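Local coordinates for 3-oxo-glucose-6-phosphate:glutamate aminotransferase (Bacillus subtilis subsp. subtilis, PDB 4K2I), which catalyses the reversible, pyridoxal phosphate-dependent transamination of 3-dehydro-glucose 6-phosphate with glutamate, giving kanosamine 6-phosphate on the way to the antibiotic neotrehalosadiamine, at residues I133-L138 with K220-A225; A225-G230 with P247-G252; Q273-G278 with N294-N299. All coordinates share one frame; numbering follows the deposited sequence.

Contact 1: residues I133-L138 with K220-A225; sequences IGLLAL and KVIEDA. With PMP (4'-deoxy-4'-aminopyridoxal-5'-phosphate), chain M.
Leu138 spreads its two methyls over strand 220-224, CD2 reaching Lys220 and CD1 Ile222. The tighter touch is Leu138 CD2 on the aliphatic CG of Lys220, at 3.5 Å; Leu138 CD1 rests 4.0 Å from Ile222 CB. Ile222 fills the rest of the interface from the strand side. With its CG1 anti to the backbone N (chi1 170°), the chain reaches up to the helix, and CD1 stops 3.9 Å from Gly134 CA, a close approach that the lack of a side chain on Gly134 permits. Its other branch, CG2, meets Leu135 CD2 at 3.8 Å, the side chains meeting nearly perpendicular. No direct hydrogen bond joins the segments. At the partly exposed end, Lys220 bends at chi2 and chi4 to bring NZ round to a water 2.8 Å away, which in turn gives a weak bond to the Leu138 carbonyl. Beyond the packing, Asp224 OD2 lies 2.7 Å from N1 of the cofactor, the place of the aspartate that faces the pyridine nitrogen in fold type I aminotransferases; Thr156 OG1 hydrogen-bonds to the same carboxylate oxygen. Helix 127-137 thus lies against one face of the mixed sheet, where strand 220-224 runs between 192-195 and 240-244; Ile240 also touches Leu138, helix 265-275 flanks Ile133 and Ala137, and Val221 packs on helix 207-217.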
loop_
_atom_site.group_PDB
_atom_site.type_symbol
_atom_site.label_atom_id
_atom_site.label_comp_id
_atom_site.label_asym_id
_atom_site.label_seq_id
_atom_site.Cartn_x
_atom_site.Cartn_y
_atom_site.Cartn_z
ATOM N N ILE B 133 -5.189 7.510 9.294
ATOM C CA ILE B 133 -4.843 8.886 8.958
ATOM C C ILE B 133 -5.971 9.860 9.312
ATOM O O ILE B 133 -5.722 10.970 9.792
ATOM C CB ILE B 133 -4.495 8.975 7.460
ATOM C CG1 ILE B 133 -3.145 8.293 7.220
ATOM C CG2 ILE B 133 -4.483 10.421 6.969
ATOM C CD1 ILE B 133 -2.842 8.017 5.722
ATOM N N GLY B 134 -7.216 9.435 9.107
ATOM C CA GLY B 134 -8.363 10.268 9.446
ATOM C C GLY B 134 -8.438 10.630 10.926
ATOM O O GLY B 134 -8.670 11.787 11.280
ATOM N N LEU B 135 -8.252 9.636 11.790
ATOM C CA LEU B 135 -8.235 9.863 13.234
ATOM C C LEU B 135 -7.135 10.852 13.625
ATOM O O LEU B 135 -7.373 11.791 14.378
ATOM C CB LEU B 135 -8.043 8.540 13.978
ATOM C CG LEU B 135 -9.257 7.604 13.970
ATOM C CD1 LEU B 135 -8.858 6.212 14.403
ATOM C CD2 LEU B 135 -10.380 8.153 14.869
ATOM N N LEU B 136 -5.940 10.652 13.081
ATOM C CA LEU B 136 -4.818 11.524 13.378
ATOM C C LEU B 136 -5.038 12.948 12.865
ATOM O O LEU B 136 -4.701 13.909 13.543
ATOM C CB LEU B 136 -3.529 10.946 12.785
ATOM C CG LEU B 136 -3.064 9.648 13.447
ATOM C CD1 LEU B 136 -2.019 8.962 12.595
ATOM C CD2 LEU B 136 -2.529 9.910 14.883
ATOM N N ALA B 137 -5.582 13.072 11.658
ATOM C CA ALA B 137 -5.860 14.372 11.072
ATOM C C ALA B 137 -6.925 15.110 11.878
ATOM O O ALA B 137 -6.906 16.331 11.969
ATOM C CB ALA B 137 -6.292 14.228 9.589
ATOM N N LEU B 138 -7.849 14.360 12.464
ATOM C CA LEU B 138 -8.877 14.947 13.318
ATOM C C LEU B 138 -8.335 15.330 14.704
ATOM O O LEU B 138 -9.051 15.915 15.514
ATOM C CB LEU B 138 -10.066 13.987 13.457
ATOM C CG LEU B 138 -11.106 13.966 12.335
ATOM C CD1 LEU B 138 -11.984 12.708 12.426
ATOM C CD2 LEU B 138 -11.964 15.226 12.383
ATOM N N LYS B 220 -16.106 14.309 17.516
ATOM C CA LYS B 220 -15.890 14.209 16.078
ATOM C C LYS B 220 -16.443 12.883 15.559
ATOM O O LYS B 220 -16.429 11.879 16.271
ATOM C CB LYS B 220 -14.394 14.279 15.785
ATOM C CG LYS B 220 -13.895 15.624 15.288
ATOM C CD LYS B 220 -14.253 16.763 16.197
ATOM C CE LYS B 220 -13.512 18.027 15.762
ATOM N NZ LYS B 220 -12.028 17.829 15.795
ATOM N N VAL B 221 -16.926 12.876 14.319
ATOM C CA VAL B 221 -17.461 11.657 13.724
ATOM C C VAL B 221 -16.673 11.224 12.477
ATOM O O VAL B 221 -16.599 11.943 11.476
ATOM C CB VAL B 221 -18.964 11.798 13.395
ATOM C CG1 VAL B 221 -19.493 10.527 12.790
ATOM C CG2 VAL B 221 -19.758 12.150 14.653
ATOM N N ILE B 222 -16.067 10.048 12.550
ATOM C CA ILE B 222 -15.410 9.471 11.386
ATOM C C ILE B 222 -16.075 8.135 11.116
ATOM O O ILE B 222 -16.157 7.287 12.001
ATOM C CB ILE B 222 -13.896 9.314 11.616
ATOM C CG1 ILE B 222 -13.260 8.498 10.492
ATOM C CG2 ILE B 222 -13.618 8.682 12.998
ATOM C CD1 ILE B 222 -11.731 8.598 10.440
ATOM N N GLU B 223 -16.606 7.958 9.915
ATOM C CA GLU B 223 -17.357 6.743 9.637
ATOM C C GLU B 223 -16.559 5.752 8.812
ATOM O O GLU B 223 -15.822 6.122 7.886
ATOM C CB GLU B 223 -18.690 7.052 8.958
ATOM C CG GLU B 223 -18.536 7.718 7.619
ATOM C CD GLU B 223 -19.857 8.134 7.018
ATOM O OE1 GLU B 223 -19.811 8.949 6.077
ATOM O OE2 GLU B 223 -20.928 7.639 7.461
ATOM N N ASP B 224 -16.686 4.485 9.183
ATOM C CA ASP B 224 -16.079 3.408 8.427
ATOM C C ASP B 224 -17.114 2.950 7.413
ATOM O O ASP B 224 -17.988 2.135 7.725
ATOM C CB ASP B 224 -15.669 2.258 9.359
ATOM C CG ASP B 224 -15.026 1.093 8.617
ATOM O OD1 ASP B 224 -15.083 1.061 7.369
ATOM O OD2 ASP B 224 -14.469 0.197 9.286
ATOM N N ALA B 225 -17.012 3.481 6.198
ATOM C CA ALA B 225 -17.911 3.107 5.110
ATOM C C ALA B 225 -17.177 2.224 4.112
ATOM O O ALA B 225 -17.496 2.209 2.921
ATOM C CB ALA B 225 -18.434 4.356 4.412
HETATM N N1 PMP M . -13.420 -1.673 7.572
HETATM C C2 PMP M . -14.239 -2.683 7.120
HETATM C C2A PMP M . -15.644 -2.764 7.671
HETATM C C3 PMP M . -13.727 -3.592 6.169
HETATM O O3 PMP M . -14.472 -4.623 5.669
HETATM C C4 PMP M . -12.426 -3.471 5.705
HETATM C C4A PMP M . -11.902 -4.488 4.671
HETATM N N4A PMP M . -12.529 -5.816 4.767
HETATM C C5 PMP M . -11.624 -2.427 6.196
HETATM C C6 PMP M . -12.136 -1.545 7.125
HETATM C C5A PMP M . -10.203 -2.226 5.747
HETATM O O4P PMP M . -10.152 -1.905 4.385
HETATM P P PMP M . -8.822 -2.212 3.538
HETATM O O1P PMP M . -7.624 -1.856 4.383
HETATM O O2P PMP M . -8.866 -1.444 2.214
HETATM O O3P PMP M . -8.757 -3.738 3.317
HETATM O O HOH W 1 -10.013 18.904 14.254
#

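Contact 2: residues A225-G230 with P247-G252; sequences ACQGIG and PYKNFG. With PMP (4'-deoxy-4'-aminopyridoxal-5'-phosphate), chain M.
Lys249 reaches past the backbone of Cys226 toward the cofactor: its CD lies 3.4 Å from Cys226 O, and the chain, bent at chi2 and chi4, carries the amine round to PMP. There NZ comes within 3.2 Å of the PMP amino nitrogen N4A. Lys249 is the lysine that holds pyridoxal phosphate as a Schiff base; here the cofactor is in its amino form and the lysine stands detached beside it, NZ making a weak hydrogen bond to Asn246 OD1. On the other segment a type I turn from Ala225 to Gly228 presents two more side chains to PMP. Gln227 runs extended beyond CG, and its NE2 donates to PMP O3 at 2.7 Å (144° at the hydrogen), while OE1 accepts from Tyr201 N and so fixes which way the amide faces. Cys226 brings CB to 3.7 Å from the ring atom N1. Farther from the cofactor the contact turns apolar. Ile229 has its CG1 anti to the backbone N (chi1 -169°). Its CG2 sits between Asn250 CB, 3.8 Å away, and the start of Phe251, the Ile229 and Asn250 side chains running antiparallel alongside each other, while CD1 goes on to the edge of the Phe251 ring, 3.9 Å from CD2. The amide of Asn250 finds its partners elsewhere, in His351 and Val349 O. These two loops leave the ends of strands 220-224 and 240-244; helix 312-329, through Leu312, and helix 103-116, through Tyr115 and Phe108, pack against Ile229 and Phe251.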
loop_
_atom_site.group_PDB
_atom_site.type_symbol
_atom_site.label_atom_id
_atom_site.label_comp_id
_atom_site.label_asym_id
_atom_site.label_seq_id
_atom_site.Cartn_x
_atom_site.Cartn_y
_atom_site.Cartn_z
ATOM N N ALA B 225 -17.012 3.481 6.198
ATOM C CA ALA B 225 -17.911 3.107 5.110
ATOM C C ALA B 225 -17.177 2.224 4.112
ATOM O O ALA B 225 -17.496 2.209 2.921
ATOM C CB ALA B 225 -18.434 4.356 4.412
ATOM N N CYS B 226 -16.184 1.481 4.594
ATOM C CA CYS B 226 -15.395 0.651 3.698
ATOM C C CYS B 226 -16.222 -0.372 2.911
ATOM O O CYS B 226 -15.833 -0.761 1.813
ATOM C CB CYS B 226 -14.216 0.015 4.433
ATOM S SG CYS B 226 -13.003 1.290 4.912
ATOM N N GLN B 227 -17.376 -0.769 3.443
ATOM C CA GLN B 227 -18.259 -1.685 2.716
ATOM C C GLN B 227 -19.504 -0.982 2.152
ATOM O O GLN B 227 -20.423 -1.635 1.679
ATOM C CB GLN B 227 -18.700 -2.846 3.621
ATOM C CG GLN B 227 -17.529 -3.623 4.224
ATOM C CD GLN B 227 -17.968 -4.779 5.102
ATOM O OE1 GLN B 227 -19.147 -4.927 5.428
ATOM N NE2 GLN B 227 -17.016 -5.610 5.483
ATOM N N GLY B 228 -19.540 0.346 2.207
ATOM C CA GLY B 228 -20.764 1.050 1.885
ATOM C C GLY B 228 -20.770 1.964 0.671
ATOM O O GLY B 228 -21.631 2.841 0.585
ATOM N N ILE B 229 -19.854 1.772 -0.278
ATOM C CA ILE B 229 -19.883 2.635 -1.457
ATOM C C ILE B 229 -21.235 2.534 -2.163
ATOM O O ILE B 229 -21.753 1.437 -2.386
ATOM C CB ILE B 229 -18.715 2.401 -2.447
ATOM C CG1 ILE B 229 -18.706 3.528 -3.487
ATOM C CG2 ILE B 229 -18.819 1.032 -3.130
ATOM C CD1 ILE B 229 -17.364 3.839 -4.079
ATOM N N GLY B 230 -21.821 3.689 -2.461
ATOM C CA GLY B 230 -23.109 3.752 -3.139
ATOM C C GLY B 230 -24.283 4.146 -2.256
ATOM O O GLY B 230 -25.363 4.447 -2.764
ATOM N N PRO B 247 -10.060 -5.530 -3.672
ATOM C CA PRO B 247 -10.759 -6.269 -4.743
ATOM C C PRO B 247 -12.108 -6.922 -4.385
ATOM O O PRO B 247 -12.872 -7.204 -5.302
ATOM C CB PRO B 247 -9.741 -7.348 -5.146
ATOM C CG PRO B 247 -8.411 -6.759 -4.794
ATOM C CD PRO B 247 -8.652 -5.958 -3.540
ATOM N N TYR B 248 -12.389 -7.160 -3.102
ATOM C CA TYR B 248 -13.642 -7.794 -2.677
ATOM C C TYR B 248 -14.813 -6.819 -2.482
ATOM O O TYR B 248 -15.945 -7.245 -2.235
ATOM C CB TYR B 248 -13.456 -8.533 -1.349
ATOM C CG TYR B 248 -12.510 -9.696 -1.391
ATOM C CD1 TYR B 248 -12.955 -10.953 -1.768
ATOM C CD2 TYR B 248 -11.176 -9.548 -1.039
ATOM C CE1 TYR B 248 -12.107 -12.026 -1.800
ATOM C CE2 TYR B 248 -10.308 -10.622 -1.073
ATOM C CZ TYR B 248 -10.782 -11.862 -1.459
ATOM O OH TYR B 248 -9.936 -12.950 -1.502
ATOM N N LYS B 249 -14.552 -5.525 -2.560
ATOM C CA LYS B 249 -15.594 -4.546 -2.247
ATOM C C LYS B 249 -16.567 -4.360 -3.414
ATOM O O LYS B 249 -16.291 -4.805 -4.523
ATOM C CB LYS B 249 -14.960 -3.215 -1.826
ATOM C CG LYS B 249 -14.097 -3.329 -0.566
ATOM C CD LYS B 249 -14.955 -3.776 0.614
ATOM C CE LYS B 249 -14.136 -4.026 1.866
ATOM N NZ LYS B 249 -13.280 -5.241 1.684
ATOM N N ASN B 250 -17.708 -3.720 -3.156
ATOM C CA ASN B 250 -18.677 -3.403 -4.214
ATOM C C ASN B 250 -18.005 -2.714 -5.406
ATOM O O ASN B 250 -18.346 -2.953 -6.573
ATOM C CB ASN B 250 -19.825 -2.553 -3.664
ATOM C CG ASN B 250 -20.769 -3.351 -2.778
ATOM O OD1 ASN B 250 -20.397 -4.389 -2.214
ATOM N ND2 ASN B 250 -22.001 -2.875 -2.657
ATOM N N PHE B 251 -17.022 -1.878 -5.097
ATOM C CA PHE B 251 -16.136 -1.337 -6.113
ATOM C C PHE B 251 -14.721 -1.452 -5.595
ATOM O O PHE B 251 -14.407 -0.908 -4.539
ATOM C CB PHE B 251 -16.458 0.131 -6.404
ATOM C CG PHE B 251 -15.327 0.877 -7.071
ATOM C CD1 PHE B 251 -14.731 0.382 -8.220
ATOM C CD2 PHE B 251 -14.865 2.074 -6.544
ATOM C CE1 PHE B 251 -13.696 1.054 -8.828
ATOM C CE2 PHE B 251 -13.838 2.759 -7.148
ATOM C CZ PHE B 251 -13.244 2.245 -8.294
ATOM N N GLY B 252 -13.873 -2.137 -6.349
ATOM C CA GLY B 252 -12.487 -2.341 -5.966
ATOM C C GLY B 252 -11.515 -2.194 -7.124
ATOM O O GLY B 252 -11.910 -2.196 -8.297
HETATM N N1 PMP M . -13.420 -1.673 7.572
HETATM C C2 PMP M . -14.239 -2.683 7.120
HETATM C C2A PMP M . -15.644 -2.764 7.671
HETATM C C3 PMP M . -13.727 -3.592 6.169
HETATM O O3 PMP M . -14.472 -4.623 5.669
HETATM C C4 PMP M . -12.426 -3.471 5.705
HETATM C C4A PMP M . -11.902 -4.488 4.671
HETATM N N4A PMP M . -12.529 -5.816 4.767
HETATM C C5 PMP M . -11.624 -2.427 6.196
HETATM C C6 PMP M . -12.136 -1.545 7.125
HETATM C C5A PMP M . -10.203 -2.226 5.747
HETATM O O4P PMP M . -10.152 -1.905 4.385
HETATM P P PMP M . -8.822 -2.212 3.538
HETATM O O1P PMP M . -7.624 -1.856 4.383
HETATM O O2P PMP M . -8.866 -1.444 2.214
HETATM O O3P PMP M . -8.757 -3.738 3.317
#

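Contact 3: residues Q273-G278 with N294-N299; sequences QFSYHG and NSKMDN. With PMP (4'-deoxy-4'-aminopyridoxal-5'-phosphate), chain C.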
loop_
_atom_site.group_PDB
_atom_site.type_symbol
_atom_site.label_atom_id
_atom_site.label_comp_id
_atom_site.label_asym_id
_atom_site.label_seq_id
_atom_site.Cartn_x
_atom_site.Cartn_y
_atom_site.Cartn_z
ATOM N N GLN B 273 -1.026 15.681 4.502
ATOM C CA GLN B 273 0.263 15.704 5.177
ATOM C C GLN B 273 0.581 14.354 5.823
ATOM O O GLN B 273 1.696 13.856 5.682
ATOM C CB GLN B 273 0.330 16.843 6.208
ATOM C CG GLN B 273 0.227 18.234 5.577
ATOM C CD GLN B 273 -0.108 19.309 6.587
ATOM O OE1 GLN B 273 -0.421 19.016 7.736
ATOM N NE2 GLN B 273 -0.042 20.563 6.162
ATOM N N PHE B 274 -0.387 13.771 6.533
ATOM C CA PHE B 274 -0.195 12.452 7.136
ATOM C C PHE B 274 -0.015 11.358 6.079
ATOM O O PHE B 274 0.677 10.374 6.316
ATOM C CB PHE B 274 -1.336 12.082 8.099
ATOM C CG PHE B 274 -1.146 12.607 9.505
ATOM C CD1 PHE B 274 -0.180 12.060 10.341
ATOM C CD2 PHE B 274 -1.941 13.644 9.986
ATOM C CE1 PHE B 274 0.006 12.541 11.632
ATOM C CE2 PHE B 274 -1.769 14.126 11.270
ATOM C CZ PHE B 274 -0.788 13.574 12.100
ATOM N N SER B 275 -0.622 11.541 4.910
ATOM C CA SER B 275 -0.617 10.495 3.885
ATOM C C SER B 275 0.732 10.438 3.181
ATOM O O SER B 275 1.051 9.466 2.502
ATOM C CB SER B 275 -1.722 10.743 2.845
ATOM O OG SER B 275 -1.328 11.749 1.911
ATOM N N TYR B 276 1.516 11.497 3.318
ATOM C CA TYR B 276 2.793 11.547 2.623
ATOM C C TYR B 276 3.895 12.206 3.466
ATOM O O TYR B 276 4.260 13.366 3.241
ATOM C CB TYR B 276 2.635 12.222 1.253
ATOM C CG TYR B 276 3.823 11.991 0.360
ATOM C CD1 TYR B 276 4.230 10.701 0.046
ATOM C CD2 TYR B 276 4.550 13.058 -0.165
ATOM C CE1 TYR B 276 5.321 10.474 -0.767
ATOM C CE2 TYR B 276 5.652 12.841 -0.982
ATOM C CZ TYR B 276 6.029 11.544 -1.277
ATOM O OH TYR B 276 7.118 11.304 -2.077
ATOM N N HIS B 277 4.370 11.458 4.468
ATOM C CA HIS B 277 5.599 11.762 5.212
ATOM C C HIS B 277 5.599 13.042 6.047
ATOM O O HIS B 277 6.656 13.471 6.502
ATOM C CB HIS B 277 6.804 11.774 4.266
ATOM C CG HIS B 277 7.128 10.431 3.705
ATOM N ND1 HIS B 277 7.496 9.367 4.500
ATOM C CD2 HIS B 277 7.106 9.964 2.434
ATOM C CE1 HIS B 277 7.703 8.306 3.739
ATOM N NE2 HIS B 277 7.475 8.642 2.482
ATOM N N GLY B 278 4.430 13.648 6.246
ATOM C CA GLY B 278 4.343 14.894 6.983
ATOM C C GLY B 278 4.836 16.088 6.183
ATOM O O GLY B 278 5.090 17.156 6.740
ATOM N N ASN B 294 3.659 6.638 4.314
ATOM C CA ASN B 294 3.774 6.534 2.877
ATOM C C ASN B 294 2.521 5.825 2.425
ATOM O O ASN B 294 2.548 4.633 2.090
ATOM C CB ASN B 294 5.017 5.741 2.487
ATOM C CG ASN B 294 5.271 5.766 0.995
ATOM O OD1 ASN B 294 4.604 6.489 0.260
ATOM N ND2 ASN B 294 6.237 4.978 0.539
ATOM N N SER B 295 1.413 6.555 2.435
ATOM C CA SER B 295 0.119 5.906 2.308
ATOM C C SER B 295 -0.849 6.510 1.305
ATOM O O SER B 295 -2.053 6.372 1.479
ATOM C CB SER B 295 -0.560 5.812 3.667
ATOM O OG SER B 295 0.171 4.950 4.514
ATOM N N LYS B 296 -0.335 7.156 0.259
ATOM C CA LYS B 296 -1.179 7.543 -0.874
ATOM C C LYS B 296 -1.487 6.311 -1.744
ATOM O O LYS B 296 -0.704 5.366 -1.788
ATOM C CB LYS B 296 -0.487 8.608 -1.734
ATOM C CG LYS B 296 -0.127 9.903 -1.007
ATOM C CD LYS B 296 0.604 10.851 -1.947
ATOM C CE LYS B 296 -0.337 11.409 -3.014
ATOM N NZ LYS B 296 0.402 12.064 -4.133
ATOM N N MET B 297 -2.615 6.330 -2.444
ATOM C CA MET B 297 -2.901 5.321 -3.465
ATOM C C MET B 297 -1.891 5.465 -4.622
ATOM O O MET B 297 -1.391 6.573 -4.867
ATOM C CB MET B 297 -4.334 5.516 -3.967
ATOM C CG MET B 297 -4.806 4.515 -5.011
ATOM S SD MET B 297 -6.526 4.862 -5.440
ATOM C CE MET B 297 -6.905 3.514 -6.556
ATOM N N ASP B 298 -1.574 4.358 -5.304
ATOM C CA ASP B 298 -0.711 4.389 -6.498
ATOM C C ASP B 298 -1.459 4.848 -7.756
ATOM O O ASP B 298 -2.621 4.489 -7.976
ATOM C CB ASP B 298 -0.105 3.007 -6.795
ATOM C CG ASP B 298 0.890 2.546 -5.738
ATOM O OD1 ASP B 298 1.503 3.400 -5.067
ATOM O OD2 ASP B 298 1.068 1.314 -5.584
ATOM N N ASN B 299 -0.770 5.625 -8.582
ATOM C CA ASN B 299 -1.254 6.046 -9.892
ATOM C C ASN B 299 -1.700 4.850 -10.743
ATOM O O ASN B 299 -2.692 4.927 -11.466
ATOM C CB ASN B 299 -0.136 6.823 -10.605
ATOM C CG ASN B 299 -0.585 7.456 -11.923
ATOM O OD1 ASN B 299 -1.503 8.272 -11.952
ATOM N ND2 ASN B 299 0.095 7.102 -13.016
HETATM N N1 PMP C . 14.802 4.783 3.142
HETATM C C2 PMP C . 15.453 5.389 2.081
HETATM C C2A PMP C . 16.931 5.693 2.167
HETATM C C3 PMP C . 14.729 5.713 0.920
HETATM O O3 PMP C . 15.362 6.316 -0.137
HETATM C C4 PMP C . 13.371 5.426 0.843
HETATM C C4A PMP C . 12.585 5.793 -0.423
HETATM N N4A PMP C . 13.106 6.999 -1.074
HETATM C C5 PMP C . 12.740 4.815 1.937
HETATM C C6 PMP C . 13.470 4.504 3.075
HETATM C C5A PMP C . 11.270 4.488 1.919
HETATM O O4P PMP C . 10.974 3.523 0.940
HETATM P P PMP C . 9.490 3.428 0.302
HETATM O O1P PMP C . 8.435 3.613 1.362
HETATM O O2P PMP C . 9.353 2.090 -0.421
HETATM O O3P PMP C . 9.355 4.619 -0.664
#
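Asn294, which packs against His277, uses its ND2 to donate a 2.7 Å hydrogen bond to O1P of a PMP whose other ligands, among them Ser244 and Thr128, come from the second subunit. This is the shared active site of a fold type I aminotransferase dimer, in which one chain helps hold the phosphate bound by its partner. CG of Asn294 is anti to the backbone N (chi1 -172°), and the side chain lies alongside the His277 ring, pointing the same way, with Asn294 CB 3.8 Å from His277 NE2 and the amide and ring planes 35° apart. Asn294 OD1 comes near the edge of the ring of Tyr276, a substrate-binding residue; His277 CD2 lies over one face of that ring, toward its rim. Tyr276 and Asn294 form a single isolated bridge; Ser295 N donates to Ser275 O at 2.9 Å (163° at the hydrogen) on one side of it, and a backbone bond between His277 and Phe293 lies on the other. Just beyond the bridge, Lys296 lays its aliphatic chain against Ser275 and Tyr276: CG touches Ser275 OG, a hydroxyl hydrogen-bonded to Ile272 O, and CD lies 4.0 Å from Tyr276 CB. The second subunit closes over this corner, with Phe153 of that chain meeting the His277 ring edge-to-face and its Lys256 bonding to Lys296 O. A bend at chi3 takes Lys296 NZ over the Tyr276 ring, 5.8 Å from its centroid, where any cation-pi attraction is weak at most.

The centre of contact 2 lies about 4 Å from the centre of the chain, that of contact 1 about 16 Å and that of contact 3 about 23 Å, at the dimer interface. Every touching residue of contact 2 is buried, while contact 1 reaches a partly exposed edge at Lys220 and contact 3 at Tyr276 and Lys296. Contact 1 is helix-on-sheet packing, almost wholly apolar; contact 2 joins two cofactor loops; contact 3 alone has a direct hydrogen bond between its segments. Ala225 is shared by contacts 1 and 2, which border the same PMP. Contact 3 serves the other PMP, yet touches contact 1, Ile133 CD1 packing on Ser295 CB; contacts 2 and 3 do not touch.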